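Local coordinates for protein polyhedrin (Orgyia pseudotsugata cypovirus 5, PDB 5A8U) that forms the crystalline matrix of the viral occlusion bodies (polyhedra), which protect the virus from the outside environment until insect larvae ingest them, at residues 32-37 / 46-51; 111-116 / 172-177. One frame throughout, in Å; residues are numbered along the deposited sequence.

Contact 1 of 2, residues 32-37 / 46-51; sequences VTVVLK and YNWQGT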
ATOM      1  N   VAL A  32      12.522  -6.226   7.855  1.00  6.36           N
ATOM      2  CA  VAL A  32      13.317  -5.422   6.950  1.00  5.78           C
ATOM      3  C   VAL A  32      13.179  -3.997   7.443  1.00  4.19           C
ATOM      4  O   VAL A  32      12.067  -3.515   7.656  1.00  5.61           O
ATOM      5  CB  VAL A  32      12.815  -5.545   5.506  1.00  6.27           C
ATOM      6  CG1 VAL A  32      13.631  -4.653   4.588  1.00  8.48           C
ATOM      7  CG2 VAL A  32      12.925  -7.015   5.065  1.00  7.48           C
ATOM      8  N   THR A  33      14.311  -3.338   7.669  1.00  4.17           N
ATOM      9  CA  THR A  33      14.310  -1.966   8.134  1.00  5.18           C
ATOM     10  C   THR A  33      15.117  -1.111   7.160  1.00  6.84           C
ATOM     11  O   THR A  33      16.215  -1.484   6.719  1.00  5.31           O
ATOM     12  CB  THR A  33      14.869  -1.845   9.560  1.00  7.33           C
ATOM     13  OG1 THR A  33      14.161  -2.751  10.413  1.00  9.55           O
ATOM     14  CG2 THR A  33      14.683  -0.413  10.116  1.00  7.18           C
ATOM     15  N   VAL A  34      14.525   0.004   6.768  1.00  5.40           N
ATOM     16  CA  VAL A  34      15.259   1.007   6.019  1.00  5.81           C
ATOM     17  C   VAL A  34      15.489   2.180   6.945  1.00  5.79           C
ATOM     18  O   VAL A  34      14.541   2.726   7.521  1.00  5.56           O
ATOM     19  CB  VAL A  34      14.468   1.479   4.790  1.00  8.03           C
ATOM     20  CG1 VAL A  34      15.009   2.834   4.251  1.00  5.83           C
ATOM     21  CG2 VAL A  34      14.480   0.401   3.739  1.00  5.85           C
ATOM     22  N   VAL A  35      16.754   2.543   7.120  1.00  4.73           N
ATOM     23  CA  VAL A  35      17.088   3.683   7.959  1.00  3.92           C
ATOM     24  C   VAL A  35      17.695   4.771   7.100  1.00  4.91           C
ATOM     25  O   VAL A  35      18.759   4.582   6.521  1.00  5.69           O
ATOM     26  CB  VAL A  35      18.088   3.325   9.059  1.00  4.66           C
ATOM     27  CG1 VAL A  35      18.304   4.529   9.971  1.00  6.98           C
ATOM     28  CG2 VAL A  35      17.569   2.168   9.885  1.00  7.84           C
ATOM     29  N   LEU A  36      17.014   5.901   7.003  1.00  3.52           N
ATOM     30  CA  LEU A  36      17.492   6.998   6.161  1.00  4.93           C
ATOM     31  C   LEU A  36      18.223   8.016   7.004  1.00  5.42           C
ATOM     32  O   LEU A  36      17.766   8.344   8.093  1.00  5.85           O
ATOM     33  CB  LEU A  36      16.319   7.667   5.463  1.00  5.38           C
ATOM     34  CG  LEU A  36      15.589   6.686   4.540  1.00  3.77           C
ATOM     35  CD1 LEU A  36      14.231   7.231   4.155  1.00  8.32           C
ATOM     36  CD2 LEU A  36      16.433   6.440   3.290  1.00  8.08           C
ATOM     37  N   LYS A  37      19.354   8.514   6.507  1.00  4.80           N
ATOM     38  CA  LYS A  37      20.170   9.417   7.312  1.00  4.81           C
ATOM     39  C   LYS A  37      20.225  10.798   6.679  1.00  5.66           C
ATOM     40  O   LYS A  37      20.401  10.912   5.457  1.00  6.38           O
ATOM     41  CB  LYS A  37      21.582   8.853   7.448  1.00  6.04           C
ATOM     42  CG  LYS A  37      21.596   7.388   7.905  1.00  8.98           C
ATOM     43  CD  LYS A  37      22.987   7.015   8.395  1.00 12.02           C
ATOM     44  CE  LYS A  37      23.302   7.769   9.674  1.00 14.16           C
ATOM     45  NZ  LYS A  37      24.616   7.359  10.247  1.00 15.16           N
ATOM     46  N   TYR A  46      11.845   3.036   8.650  1.00  4.79           N
ATOM     47  CA  TYR A  46      10.703   2.271   8.174  1.00  6.01           C
ATOM     48  C   TYR A  46      11.010   0.811   8.429  1.00  6.80           C
ATOM     49  O   TYR A  46      12.056   0.319   8.010  1.00  5.71           O
ATOM     50  CB  TYR A  46      10.518   2.467   6.665  1.00  5.13           C
ATOM     51  CG  TYR A  46      10.103   3.867   6.266  1.00  5.01           C
ATOM     52  CD1 TYR A  46       8.758   4.236   6.264  1.00  7.59           C
ATOM     53  CD2 TYR A  46      11.054   4.815   5.905  1.00  5.64           C
ATOM     54  CE1 TYR A  46       8.378   5.530   5.899  1.00  7.24           C
ATOM     55  CE2 TYR A  46      10.686   6.091   5.543  1.00  5.33           C
ATOM     56  CZ  TYR A  46       9.352   6.445   5.558  1.00  7.09           C
ATOM     57  OH  TYR A  46       8.976   7.719   5.186  1.00  8.94           O
ATOM     58  N   ASN A  47      10.103   0.126   9.124  1.00  5.27           N
ATOM     59  CA  ASN A  47      10.259  -1.278   9.489  1.00  5.97           C
ATOM     60  C   ASN A  47       9.066  -2.115   9.011  1.00  8.04           C
ATOM     61  O   ASN A  47       7.935  -1.895   9.431  1.00  8.16           O
ATOM     62  CB  ASN A  47      10.484  -1.411  11.008  1.00  5.63           C
ATOM     63  CG  ASN A  47      10.360  -2.848  11.508  1.00  9.21           C
ATOM     64  OD1 ASN A  47       9.439  -3.172  12.250  1.00 12.41           O
ATOM     65  ND2 ASN A  47      11.275  -3.717  11.079  1.00  7.78           N
ATOM     66  N   TRP A  48       9.337  -3.036   8.091  1.00  7.47           N
ATOM     67  CA  TRP A  48       8.342  -3.996   7.592  1.00  8.09           C
ATOM     68  C   TRP A  48       8.542  -5.374   8.242  1.00  7.53           C
ATOM     69  O   TRP A  48       9.670  -5.779   8.508  1.00  9.31           O
ATOM     70  CB  TRP A  48       8.483  -4.167   6.083  1.00  5.79           C
ATOM     71  CG  TRP A  48       8.183  -2.979   5.213  1.00  9.84           C
ATOM     72  CD1 TRP A  48       7.034  -2.748   4.505  1.00 15.52           C
ATOM     73  CD2 TRP A  48       9.081  -1.911   4.877  1.00  7.94           C
ATOM     74  NE1 TRP A  48       7.155  -1.586   3.772  1.00 11.58           N
ATOM     75  CE2 TRP A  48       8.398  -1.052   3.993  1.00 11.33           C
ATOM     76  CE3 TRP A  48      10.385  -1.586   5.260  1.00  8.39           C
ATOM     77  CZ2 TRP A  48       8.985   0.108   3.480  1.00  9.34           C
ATOM     78  CZ3 TRP A  48      10.967  -0.436   4.744  1.00  9.10           C
ATOM     79  CH2 TRP A  48      10.268   0.395   3.866  1.00  7.85           C
ATOM     80  N   GLN A  49       7.449  -6.104   8.476  1.00  8.38           N
ATOM     81  CA  GLN A  49       7.538  -7.458   9.004  1.00  9.13           C
ATOM     82  C   GLN A  49       6.724  -8.379   8.108  1.00  8.73           C
ATOM     83  O   GLN A  49       5.815  -7.931   7.410  1.00  7.81           O
ATOM     84  CB  GLN A  49       6.948  -7.534  10.415  1.00  9.78           C
ATOM     85  CG  GLN A  49       7.550  -6.595  11.424  1.00 21.19           C
ATOM     86  CD  GLN A  49       6.866  -6.703  12.772  1.00 23.35           C
ATOM     87  OE1 GLN A  49       6.822  -7.786  13.376  1.00 16.56           O
ATOM     88  NE2 GLN A  49       6.311  -5.583  13.248  1.00 16.02           N
ATOM     89  N   GLY A  50       7.041  -9.668   8.126  1.00  8.10           N
ATOM     90  CA  GLY A  50       6.271 -10.637   7.360  1.00  6.27           C
ATOM     91  C   GLY A  50       6.700 -12.038   7.750  1.00  7.56           C
ATOM     92  O   GLY A  50       7.590 -12.204   8.564  1.00  7.75           O
ATOM     93  N   THR A  51       6.059 -13.047   7.174  1.00  4.23           N
ATOM     94  CA  THR A  51       6.367 -14.422   7.521  1.00  6.87           C
ATOM     95  C   THR A  51       7.131 -15.119   6.397  1.00 10.72           C
ATOM     96  O   THR A  51       8.162 -15.719   6.647  1.00  8.99           O
ATOM     97  CB  THR A  51       5.085 -15.188   7.821  1.00  8.75           C
ATOM     98  OG1 THR A  51       4.107 -14.871   6.816  1.00  7.47           O
ATOM     99  CG2 THR A  51       4.559 -14.790   9.190  1.00  8.95           C
TER

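Contact 2 of 2, residues 111-116 / 172-177; sequences QFIVQG and GKSYYV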
ATOM      1  N   GLN A 111      20.877   2.825   5.646  1.00  4.87           N
ATOM      2  CA  GLN A 111      21.228   1.479   6.082  1.00  3.18           C
ATOM      3  C   GLN A 111      20.013   0.579   5.803  1.00  5.18           C
ATOM      4  O   GLN A 111      18.894   0.907   6.188  1.00  6.42           O
ATOM      5  CB  GLN A 111      21.583   1.459   7.573  1.00  6.03           C
ATOM      6  CG  GLN A 111      22.118   0.106   7.998  1.00  5.50           C
ATOM      7  CD  GLN A 111      22.469   0.016   9.468  1.00  9.74           C
ATOM      8  OE1 GLN A 111      22.745  -1.076   9.971  1.00  9.16           O
ATOM      9  NE2 GLN A 111      22.463   1.159  10.169  1.00  8.87           N
ATOM     10  N   PHE A 112      20.245  -0.536   5.119  1.00  4.45           N
ATOM     11  CA  PHE A 112      19.193  -1.484   4.789  1.00  6.08           C
ATOM     12  C   PHE A 112      19.502  -2.730   5.618  1.00  5.86           C
ATOM     13  O   PHE A 112      20.552  -3.357   5.443  1.00  6.21           O
ATOM     14  CB  PHE A 112      19.235  -1.772   3.278  1.00  8.84           C
ATOM     15  CG  PHE A 112      18.216  -2.801   2.801  1.00  8.94           C
ATOM     16  CD1 PHE A 112      16.870  -2.477   2.733  1.00  8.78           C
ATOM     17  CD2 PHE A 112      18.623  -4.061   2.368  1.00  9.11           C
ATOM     18  CE1 PHE A 112      15.928  -3.406   2.281  1.00 10.14           C
ATOM     19  CE2 PHE A 112      17.685  -4.989   1.898  1.00 11.94           C
ATOM     20  CZ  PHE A 112      16.348  -4.659   1.849  1.00  9.17           C
ATOM     21  N   ILE A 113      18.624  -3.050   6.562  1.00  7.23           N
ATOM     22  CA  ILE A 113      18.890  -4.127   7.510  1.00  5.42           C
ATOM     23  C   ILE A 113      17.847  -5.223   7.360  1.00  5.83           C
ATOM     24  O   ILE A 113      16.658  -4.954   7.377  1.00  6.28           O
ATOM     25  CB  ILE A 113      18.843  -3.624   8.962  1.00  7.61           C
ATOM     26  CG1 ILE A 113      19.554  -2.273   9.083  1.00  7.27           C
ATOM     27  CG2 ILE A 113      19.411  -4.679   9.905  1.00  7.65           C
ATOM     28  CD1 ILE A 113      19.340  -1.590  10.429  1.00  7.29           C
ATOM     29  N   VAL A 114      18.297  -6.465   7.233  1.00  5.52           N
ATOM     30  CA  VAL A 114      17.373  -7.581   7.077  1.00  7.18           C
ATOM     31  C   VAL A 114      17.653  -8.576   8.194  1.00  7.87           C
ATOM     32  O   VAL A 114      18.796  -8.958   8.385  1.00  7.06           O
ATOM     33  CB  VAL A 114      17.575  -8.284   5.717  1.00  5.79           C
ATOM     34  CG1 VAL A 114      16.587  -9.445   5.563  1.00  8.15           C
ATOM     35  CG2 VAL A 114      17.406  -7.284   4.559  1.00  6.48           C
ATOM     36  N   GLN A 115      16.628  -8.972   8.945  1.00  8.30           N
ATOM     37  CA  GLN A 115      16.829  -9.849  10.104  1.00  7.33           C
ATOM     38  C   GLN A 115      15.813 -11.003  10.168  1.00  7.93           C
ATOM     39  O   GLN A 115      14.633 -10.816   9.884  1.00  8.19           O
ATOM     40  CB  GLN A 115      16.787  -9.018  11.397  1.00  8.81           C
ATOM     41  CG  GLN A 115      16.743  -9.851  12.684  1.00  9.12           C
ATOM     42  CD  GLN A 115      16.840  -8.997  13.940  1.00  8.47           C
ATOM     43  OE1 GLN A 115      17.237  -7.829  13.882  1.00  8.73           O
ATOM     44  NE2 GLN A 115      16.483  -9.580  15.085  1.00 11.68           N
ATOM     45  N   GLY A 116      16.280 -12.198  10.537  1.00  7.14           N
ATOM     46  CA  GLY A 116      15.391 -13.343  10.668  1.00  5.95           C
ATOM     47  C   GLY A 116      16.026 -14.531   9.988  1.00 13.06           C
ATOM     48  O   GLY A 116      17.189 -14.456   9.613  1.00  7.97           O
ATOM     49  N   GLY A 172      21.131 -11.056  11.472  1.00 10.52           N
ATOM     50  CA  GLY A 172      20.715 -10.358  10.281  1.00  6.71           C
ATOM     51  C   GLY A 172      21.916  -9.874   9.509  1.00  6.60           C
ATOM     52  O   GLY A 172      23.058 -10.217   9.827  1.00  9.32           O
ATOM     53  N   LYS A 173      21.656  -9.087   8.472  1.00  5.11           N
ATOM     54  CA  LYS A 173      22.719  -8.488   7.684  1.00  5.99           C
ATOM     55  C   LYS A 173      22.359  -7.051   7.382  1.00  7.73           C
ATOM     56  O   LYS A 173      21.178  -6.693   7.304  1.00  8.34           O
ATOM     57  CB  LYS A 173      22.939  -9.247   6.372  1.00  6.99           C
ATOM     58  CG  LYS A 173      23.279 -10.721   6.545  1.00  7.28           C
ATOM     59  CD  LYS A 173      23.810 -11.224   5.204  1.00  7.15           C
ATOM     60  CE  LYS A 173      24.123 -12.687   5.159  1.00 19.98           C
ATOM     61  NZ  LYS A 173      24.917 -12.904   3.890  1.00 13.71           N
ATOM     62  N   SER A 174      23.382  -6.226   7.214  1.00  4.90           N
ATOM     63  CA  SER A 174      23.160  -4.808   6.985  1.00  5.25           C
ATOM     64  C   SER A 174      23.953  -4.332   5.787  1.00 10.03           C
ATOM     65  O   SER A 174      25.094  -4.760   5.564  1.00  8.59           O
ATOM     66  CB  SER A 174      23.586  -4.012   8.235  1.00  7.38           C
ATOM     67  OG  SER A 174      23.575  -2.624   7.974  1.00 17.10           O
ATOM     68  N   TYR A 175      23.358  -3.427   5.018  1.00  6.94           N
ATOM     69  CA  TYR A 175      24.056  -2.812   3.904  1.00  6.09           C
ATOM     70  C   TYR A 175      24.012  -1.293   4.075  1.00  6.62           C
ATOM     71  O   TYR A 175      22.926  -0.691   4.176  1.00  7.97           O
ATOM     72  CB  TYR A 175      23.428  -3.242   2.568  1.00  5.84           C
ATOM     73  CG  TYR A 175      24.061  -2.581   1.370  1.00  7.36           C
ATOM     74  CD1 TYR A 175      25.435  -2.635   1.180  1.00 10.09           C
ATOM     75  CD2 TYR A 175      23.287  -1.913   0.421  1.00 13.69           C
ATOM     76  CE1 TYR A 175      26.039  -2.032   0.079  1.00 13.47           C
ATOM     77  CE2 TYR A 175      23.880  -1.303  -0.692  1.00 13.64           C
ATOM     78  CZ  TYR A 175      25.263  -1.359  -0.846  1.00 15.05           C
ATOM     79  OH  TYR A 175      25.870  -0.762  -1.932  1.00 22.10           O
ATOM     80  N   TYR A 176      25.189  -0.674   4.114  1.00  8.89           N
ATOM     81  CA  TYR A 176      25.267   0.778   4.242  1.00  6.49           C
ATOM     82  C   TYR A 176      25.650   1.382   2.905  1.00 10.44           C
ATOM     83  O   TYR A 176      26.597   0.928   2.250  1.00  8.91           O
ATOM     84  CB  TYR A 176      26.303   1.182   5.316  1.00  5.93           C
ATOM     85  CG  TYR A 176      26.507   2.676   5.417  1.00  7.29           C
ATOM     86  CD1 TYR A 176      25.678   3.452   6.228  1.00  8.64           C
ATOM     87  CD2 TYR A 176      27.519   3.309   4.709  1.00  9.84           C
ATOM     88  CE1 TYR A 176      25.852   4.818   6.326  1.00  8.30           C
ATOM     89  CE2 TYR A 176      27.706   4.683   4.802  1.00 10.11           C
ATOM     90  CZ  TYR A 176      26.871   5.428   5.616  1.00 13.90           C
ATOM     91  OH  TYR A 176      27.045   6.787   5.705  1.00 14.60           O
ATOM     92  N   VAL A 177      24.914   2.401   2.479  1.00  6.80           N
ATOM     93  CA  VAL A 177      25.269   3.036   1.211  1.00  9.43           C
ATOM     94  C   VAL A 177      25.028   4.536   1.188  1.00  9.18           C
ATOM     95  O   VAL A 177      24.020   5.047   1.686  1.00  8.11           O
ATOM     96  CB  VAL A 177      24.585   2.358   0.002  1.00 12.97           C
ATOM     97  CG1 VAL A 177      23.085   2.645   0.020  1.00 12.21           C
ATOM     98  CG2 VAL A 177      25.212   2.838  -1.315  1.00 14.05           C
TER

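Contact 1 of 2, residues 32-37 / 46-51
A beta hairpin built from strands 30-37 and 43-50 brings V32, T33 and V34 against W48, N47 and Y46; the axes of segments 32-37 and 46-50 run antiparallel at 172° and approach to 4.7 Å. V32 with W48 and V34 with Y46 are hydrogen-bonded pairs, each closed by two backbone bonds, for example V34 N to Y46 O at 2.8 Å. T33 and N47 form the non-hydrogen-bonded pair between them, and here the side chains supply the link: N47 ND2 donates to T33 OG1 over 3.1 Å, bent to 144° at the hydrogen and tilted 25° out of the amide plane. T33 OG1 is placed for this by standing beside its own backbone N, anti to the carbonyl carbon. The N47 amide has further partners, N31 OD1 for ND2 and R241 NH1 for OD1. The hairpin supplies two inner strands of a six-stranded antiparallel sheet, and its other face, that of V32, V34, Y46 and W48, is largely apolar. V34 CG2 meets W48 CZ3 obliquely at 3.7 Å, while the backbone oxygen V32 O lies at the edge of the indole, 3.5 Å from W48 CE3. L36 CD1 reaches the rim of the Y46 ring at CE2 (4.0 Å), and Y46 OH is hydrogen-bonded to L62 O.

Contact 2 of 2, residues 111-116 / 172-177
Pairing of two strands distant in sequence defines this buried contact: F112 and V114 of strand 109-115 bond to Y175 and K173 of strand 169-178 inside the antiparallel sheet. The axes of segments 111-115 and 172-177 come within 4.6 Å and run antiparallel at 169°, and both pairs are hydrogen-bonded in both directions, as in V114 N to K173 O at 2.9 Å. On the face carrying Q111, I113 and S174, a side-chain bond joins the strands diagonally: S174 OG donates to Q111 OE1 over 2.7 Å. The hydroxyl approaches from the side of the carbonyl (C=O...OG 106°) and somewhat out of its plane, and also lies 3.1 Å from Q111 CG. The Q111 chain is extended, with CG anti to the backbone N (chi1 -173°), and the other end of its amide, NE2, donates to Q246 O. I113 CG1 stands 4.2 Å from S174 OG. On the opposite face, F112 and Y175 meet at their CB atoms, 4.5 Å apart, and their rings diverge. G172 CA comes to 3.9 Å from Q115 CA and to 3.0 Å from V114 O, a close approach at a position without a side chain. Such two-way bonded pairs separated by non-hydrogen-bonded ones are the regular pattern of an antiparallel beta sheet.

In the fold
Contacts 1 and 2 lie in series along the chain, the hairpin closing before strand 109-115 begins, yet their centres are only 9 Å apart. Both belong to one antiparallel sheet, with strand order 162-166, 169-178, 109-115, 30-37, 43-50, 223-227, so the two contacts occupy its four inner strands. Strands 30-37 and 109-115 form the seam between them: V35 N lies 2.8 Å from Q111 O and T33 N 2.9 Å from I113 O, both probable hydrogen bonds. On one face, F112 CE1 packs 3.5 Å from V32 CG1, carrying apolar contact across the seam. A local hairpin and a long-range strand pair thus make a continuous sheet in the subunit from which polyhedra are built.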